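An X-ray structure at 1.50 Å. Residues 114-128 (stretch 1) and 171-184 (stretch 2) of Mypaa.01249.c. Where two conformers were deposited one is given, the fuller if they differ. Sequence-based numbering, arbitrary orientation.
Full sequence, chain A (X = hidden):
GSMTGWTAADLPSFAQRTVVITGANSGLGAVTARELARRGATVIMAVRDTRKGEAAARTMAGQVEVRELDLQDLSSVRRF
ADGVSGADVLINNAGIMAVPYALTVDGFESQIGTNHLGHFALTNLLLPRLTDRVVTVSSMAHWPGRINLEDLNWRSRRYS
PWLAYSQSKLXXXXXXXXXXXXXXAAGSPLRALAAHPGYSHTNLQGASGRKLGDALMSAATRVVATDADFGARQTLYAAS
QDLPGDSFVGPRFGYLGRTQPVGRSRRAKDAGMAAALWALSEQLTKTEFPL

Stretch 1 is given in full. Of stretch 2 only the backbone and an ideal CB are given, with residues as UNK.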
# COMPACT_ATOMS: atom_id res chain seq x y z
N THR A 114 -3.98 10.41 0.11
CA THR A 114 -2.85 9.76 0.78
C THR A 114 -2.80 8.27 0.43
O THR A 114 -1.78 7.73 -0.00
CB THR A 114 -2.97 9.87 2.32
OG1 THR A 114 -3.04 11.25 2.70
CG2 THR A 114 -1.78 9.19 3.03
N ASN A 115 -3.92 7.57 0.63
CA ASN A 115 -3.93 6.12 0.64
C ASN A 115 -3.88 5.55 -0.76
O ASN A 115 -3.28 4.51 -0.98
CB ASN A 115 -5.20 5.64 1.33
CG ASN A 115 -5.30 6.04 2.80
OD1 ASN A 115 -4.34 6.54 3.40
ND2 ASN A 115 -6.48 5.81 3.40
N HIS A 116 -4.54 6.24 -1.70
CA HIS A 116 -4.56 5.80 -3.09
C HIS A 116 -3.72 6.67 -4.03
O HIS A 116 -2.79 6.17 -4.68
CB HIS A 116 -6.01 5.68 -3.61
CG HIS A 116 -6.10 5.42 -5.07
ND1 HIS A 116 -5.64 4.26 -5.65
CD2 HIS A 116 -6.57 6.19 -6.08
CE1 HIS A 116 -5.81 4.34 -6.97
NE2 HIS A 116 -6.38 5.50 -7.26
N LEU A 117 -4.05 7.95 -4.17
CA LEU A 117 -3.42 8.73 -5.24
C LEU A 117 -1.93 8.91 -5.11
O LEU A 117 -1.19 8.81 -6.09
CB LEU A 117 -4.12 10.09 -5.46
CG LEU A 117 -5.60 9.99 -5.90
CD1 LEU A 117 -6.36 11.34 -5.71
CD2 LEU A 117 -5.76 9.49 -7.35
N GLY A 118 -1.47 9.12 -3.88
CA GLY A 118 -0.02 9.28 -3.70
C GLY A 118 0.73 7.96 -4.00
O GLY A 118 1.79 7.98 -4.59
N HIS A 119 0.15 6.85 -3.59
CA HIS A 119 0.66 5.51 -3.91
C HIS A 119 0.61 5.18 -5.40
O HIS A 119 1.51 4.55 -5.95
CB HIS A 119 -0.04 4.44 -3.08
CG HIS A 119 0.44 4.36 -1.66
ND1 HIS A 119 -0.42 4.20 -0.60
CD2 HIS A 119 1.70 4.30 -1.15
CE1 HIS A 119 0.30 4.09 0.52
NE2 HIS A 119 1.60 4.18 0.22
N PHE A 120 -0.46 5.62 -6.06
CA PHE A 120 -0.60 5.45 -7.50
C PHE A 120 0.55 6.14 -8.23
O PHE A 120 1.21 5.54 -9.10
CB PHE A 120 -1.95 6.05 -7.93
CG PHE A 120 -2.24 5.94 -9.40
CD1 PHE A 120 -2.87 4.83 -9.90
CD2 PHE A 120 -1.85 6.93 -10.29
CE1 PHE A 120 -3.14 4.70 -11.26
CE2 PHE A 120 -2.11 6.80 -11.66
CZ PHE A 120 -2.73 5.69 -12.15
N ALA A 121 0.80 7.40 -7.89
CA ALA A 121 1.89 8.14 -8.49
C ALA A 121 3.23 7.52 -8.17
O ALA A 121 4.08 7.32 -9.07
CB ALA A 121 1.84 9.60 -7.98
N LEU A 122 3.43 7.16 -6.92
CA LEU A 122 4.70 6.55 -6.50
C LEU A 122 4.98 5.28 -7.30
O LEU A 122 6.13 5.04 -7.77
CB LEU A 122 4.68 6.22 -5.01
CG LEU A 122 5.93 5.55 -4.45
CD1 LEU A 122 7.16 6.48 -4.60
CD2 LEU A 122 5.69 5.14 -2.98
N THR A 123 3.97 4.43 -7.42
CA THR A 123 4.13 3.15 -8.10
C THR A 123 4.46 3.34 -9.59
O THR A 123 5.41 2.73 -10.12
CB THR A 123 2.88 2.26 -7.93
OG1 THR A 123 2.61 2.07 -6.55
CG2 THR A 123 3.10 0.89 -8.63
N ASN A 124 3.75 4.25 -10.26
CA ASN A 124 4.04 4.46 -11.67
C ASN A 124 5.46 5.01 -11.86
O ASN A 124 6.11 4.68 -12.86
CB ASN A 124 3.05 5.45 -12.31
CG ASN A 124 1.76 4.80 -12.68
OD1 ASN A 124 1.72 3.61 -13.05
ND2 ASN A 124 0.66 5.61 -12.65
N LEU A 125 5.93 5.83 -10.94
CA LEU A 125 7.27 6.41 -11.06
C LEU A 125 8.37 5.38 -10.76
O LEU A 125 9.44 5.44 -11.39
CB LEU A 125 7.40 7.61 -10.15
CG LEU A 125 6.56 8.82 -10.55
CD1 LEU A 125 6.46 9.82 -9.40
CD2 LEU A 125 7.12 9.49 -11.84
N LEU A 126 8.12 4.41 -9.89
CA LEU A 126 9.13 3.39 -9.55
C LEU A 126 9.12 2.16 -10.46
O LEU A 126 10.12 1.44 -10.55
CB LEU A 126 8.97 2.95 -8.10
CG LEU A 126 9.32 4.00 -7.06
CD1 LEU A 126 9.10 3.44 -5.61
CD2 LEU A 126 10.78 4.45 -7.21
N LEU A 127 7.98 1.86 -11.10
CA LEU A 127 7.82 0.63 -11.85
C LEU A 127 8.96 0.27 -12.81
O LEU A 127 9.35 -0.90 -12.84
CB LEU A 127 6.49 0.60 -12.61
CG LEU A 127 5.28 0.08 -11.85
CD1 LEU A 127 4.00 0.38 -12.62
CD2 LEU A 127 5.33 -1.42 -11.53
N PRO A 128 9.50 1.25 -13.55
CA PRO A 128 10.61 0.92 -14.46
C PRO A 128 11.87 0.40 -13.78
O PRO A 128 12.76 -0.12 -14.49
CB PRO A 128 10.87 2.25 -15.17
CG PRO A 128 9.62 3.00 -15.03
CD PRO A 128 9.08 2.66 -13.69
N UNK A 171 -10.32 1.51 -3.58
CA UNK A 171 -9.38 1.97 -4.61
C UNK A 171 -8.07 1.19 -4.59
O UNK A 171 -7.54 0.81 -5.64
CB UNK A 171 -9.09 3.46 -4.43
N UNK A 172 -7.57 0.85 -3.39
CA UNK A 172 -6.33 0.08 -3.27
C UNK A 172 -6.44 -1.27 -3.96
O UNK A 172 -5.48 -1.77 -4.58
CB UNK A 172 -5.97 -0.12 -1.80
N UNK A 173 -7.61 -1.91 -3.87
CA UNK A 173 -7.84 -3.20 -4.52
C UNK A 173 -8.04 -3.09 -6.03
O UNK A 173 -7.49 -3.89 -6.80
CB UNK A 173 -9.06 -3.88 -3.90
N UNK A 174 -8.84 -2.11 -6.45
CA UNK A 174 -9.04 -1.87 -7.88
C UNK A 174 -7.72 -1.49 -8.55
O UNK A 174 -7.47 -1.85 -9.71
CB UNK A 174 -10.08 -0.77 -8.10
N UNK A 175 -6.89 -0.74 -7.84
CA UNK A 175 -5.51 -0.40 -8.27
C UNK A 175 -4.71 -1.66 -8.54
O UNK A 175 -4.06 -1.84 -9.58
CB UNK A 175 -4.80 0.45 -7.21
N UNK A 176 -4.73 -2.57 -7.55
CA UNK A 176 -3.99 -3.83 -7.65
C UNK A 176 -4.44 -4.68 -8.84
O UNK A 176 -3.60 -5.18 -9.61
CB UNK A 176 -4.15 -4.63 -6.36
N UNK A 177 -5.75 -4.82 -9.05
CA UNK A 177 -6.28 -5.61 -10.17
C UNK A 177 -5.89 -5.02 -11.52
O UNK A 177 -5.46 -5.73 -12.42
CB UNK A 177 -7.80 -5.71 -10.07
N UNK A 178 -6.06 -3.70 -11.67
CA UNK A 178 -5.76 -3.07 -12.95
C UNK A 178 -4.26 -3.03 -13.19
O UNK A 178 -3.82 -3.23 -14.32
CB UNK A 178 -6.34 -1.66 -13.00
N UNK A 179 -3.48 -2.80 -12.16
CA UNK A 179 -2.00 -2.83 -12.30
C UNK A 179 -1.60 -4.23 -12.79
O UNK A 179 -0.80 -4.36 -13.73
CB UNK A 179 -1.30 -2.50 -10.98
N UNK A 180 -2.13 -5.30 -12.19
CA UNK A 180 -1.77 -6.62 -12.64
C UNK A 180 -2.18 -6.85 -14.09
O UNK A 180 -1.42 -7.43 -14.87
CB UNK A 180 -2.41 -7.67 -11.73
N UNK A 181 -3.38 -6.39 -14.46
CA UNK A 181 -3.84 -6.55 -15.87
C UNK A 181 -2.84 -5.88 -16.82
O UNK A 181 -2.48 -6.48 -17.86
CB UNK A 181 -5.23 -5.95 -16.06
N UNK A 182 -2.38 -4.70 -16.47
CA UNK A 182 -1.42 -3.97 -17.30
C UNK A 182 -0.05 -4.62 -17.34
O UNK A 182 0.61 -4.64 -18.39
CB UNK A 182 -1.28 -2.53 -16.79
N UNK A 183 0.40 -5.16 -16.21
CA UNK A 183 1.69 -5.83 -16.15
C UNK A 183 1.66 -7.05 -17.04
O UNK A 183 2.59 -7.29 -17.82
CB UNK A 183 2.05 -6.22 -14.71
N UNK A 184 0.60 -7.84 -16.94
CA UNK A 184 0.46 -9.06 -17.78
C UNK A 184 0.42 -8.68 -19.25
O UNK A 184 1.15 -9.30 -20.07
CB UNK A 184 -0.80 -9.84 -17.41

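Stretch 2 is helical throughout and runs beside the helix of stretch 1 with its axis inclined by 26°, the two approaching to 9.8 Å. At position 171 CA-to-CB points toward stretch 1, and the ideal CB already lies 3.6 Å from CG of His-116. So little room before an imidazole favours a small residue, alanine, serine or glycine. The residue is Ala-171; its methyl sits over one face of the His-116 ring, CB being 3.9 Å from the ring centroid in a CH-pi contact.

Position 172 points sideways, but the CA of 172 is only 6.0 Å from the CA of His-116, and the ideal CB is 5.4 Å from O of Asn-115. That carbonyl also accepts a bond from ND1 of His-119 (2.9 Å), yet can take a second donor. A polar chain long enough to carry a donor across that distance would suit, asparagine or glutamine for example. Asn-172 swings its end inward, and ND2 donates to Asn-115 O at 3.0 Å. The same ND2 donates to a water at 2.9 Å, which lies 2.8 Å from ND1 of His-116 and so bridges the two side chains.

Positions 173 and 174 have nothing of stretch 1 within 5.5 Å of their ideal CB atoms and are hardly restricted; both are leucine.

Position 175 points toward stretch 1, its ideal CB 4.0 Å from CE1 of His-116 and 5.5 Å from CD1 of Phe-120. Beyond lies a space lined by Phe-120, His-119 and Thr-123, suited to a large apolar chain: phenylalanine, leucine or methionine. Phe-175 has the largest covered area of the contact. Its CD1 is 3.7 Å from CD1 of Phe-120, the rings meeting rim to rim with planes at 61°, while CZ reaches 3.6 Å from OG1 of Thr-123 near the ring plane.

Positions 176, 177 and 178, out of reach, tolerate many residues; they are Thr-176, Ser-177 and Glu-178.

Position 179 points toward stretch 1 again, with a gap before Thr-123 and Leu-127 that a branched or long aliphatic chain could cross. Leu-179 does so: CD2 is 4.0 Å from Thr-123 CG2, and CD1 is 3.8 Å from Leu-127 CD1.

Positions 180, 181 and 182 are out of reach, and polar chains fit: Gln-180, then Arg-181 and Arg-182, both salt-bridged to Glu-178.

Position 183 points sideways, so a longer apolar chain is needed to reach Leu-127. Leu-183 brings CD2 to 4.3 Å from Leu-127 CD2. Position 184, out of reach, would take most residues; it is Thr-184.

Stretch 2 171-184: ANLLFTSELQRRLT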
# COMPACT_ATOMS: atom_id res chain seq x y z
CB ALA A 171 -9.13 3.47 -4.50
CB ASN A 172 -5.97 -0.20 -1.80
CG ASN A 172 -5.54 1.01 -0.98
OD1 ASN A 172 -5.81 1.02 0.24
ND2 ASN A 172 -4.80 1.96 -1.55
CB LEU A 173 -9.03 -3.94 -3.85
CG LEU A 173 -8.69 -4.44 -2.46
CD1 LEU A 173 -9.93 -4.99 -1.76
CD2 LEU A 173 -7.68 -5.62 -2.52
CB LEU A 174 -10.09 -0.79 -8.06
CG LEU A 174 -11.52 -1.16 -7.67
CD1 LEU A 174 -12.39 0.10 -7.64
CD2 LEU A 174 -12.13 -2.22 -8.62
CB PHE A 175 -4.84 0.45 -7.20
CG PHE A 175 -3.38 0.66 -7.43
CD1 PHE A 175 -2.91 1.46 -8.42
CD2 PHE A 175 -2.49 0.09 -6.55
CE1 PHE A 175 -1.54 1.66 -8.59
CE2 PHE A 175 -1.14 0.32 -6.68
CZ PHE A 175 -0.67 1.09 -7.73
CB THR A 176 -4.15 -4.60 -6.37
OG1 THR A 176 -3.60 -3.86 -5.26
CG2 THR A 176 -3.45 -6.01 -6.42
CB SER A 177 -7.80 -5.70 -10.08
OG SER A 177 -8.19 -6.44 -8.94
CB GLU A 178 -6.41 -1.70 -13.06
CG GLU A 178 -6.11 -0.91 -14.33
CD GLU A 178 -6.68 -1.46 -15.60
OE1 GLU A 178 -7.42 -2.45 -15.58
OE2 GLU A 178 -6.36 -0.82 -16.65
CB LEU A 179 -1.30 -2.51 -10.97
CG LEU A 179 0.22 -2.58 -11.00
CD1 LEU A 179 0.86 -1.73 -12.11
CD2 LEU A 179 0.78 -2.17 -9.64
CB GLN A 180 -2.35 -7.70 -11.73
CG GLN A 180 -1.87 -9.11 -12.15
CD GLN A 180 -0.38 -9.26 -12.05
OE1 GLN A 180 0.17 -9.16 -10.97
NE2 GLN A 180 0.28 -9.53 -13.17
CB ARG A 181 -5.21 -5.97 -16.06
CG ARG A 181 -5.82 -6.28 -17.42
CD ARG A 181 -7.11 -5.53 -17.63
NE ARG A 181 -6.92 -4.10 -17.83
CZ ARG A 181 -6.47 -3.55 -18.95
NH1 ARG A 181 -6.16 -4.30 -20.02
NH2 ARG A 181 -6.35 -2.22 -19.05
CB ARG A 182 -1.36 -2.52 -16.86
CG ARG A 182 -2.59 -1.74 -17.30
CD ARG A 182 -2.60 -0.36 -16.69
NE ARG A 182 -3.67 0.49 -17.16
CZ ARG A 182 -3.53 1.49 -18.04
NH1 ARG A 182 -2.38 1.76 -18.56
NH2 ARG A 182 -4.56 2.27 -18.33
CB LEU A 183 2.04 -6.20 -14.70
CG LEU A 183 2.39 -5.05 -13.75
CD1 LEU A 183 2.48 -5.54 -12.32
CD2 LEU A 183 3.71 -4.35 -14.20
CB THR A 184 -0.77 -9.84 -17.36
OG1 THR A 184 -0.61 -10.31 -16.00
CG2 THR A 184 -1.02 -11.06 -18.30
O HOH W 1 -4.03 2.35 -4.32
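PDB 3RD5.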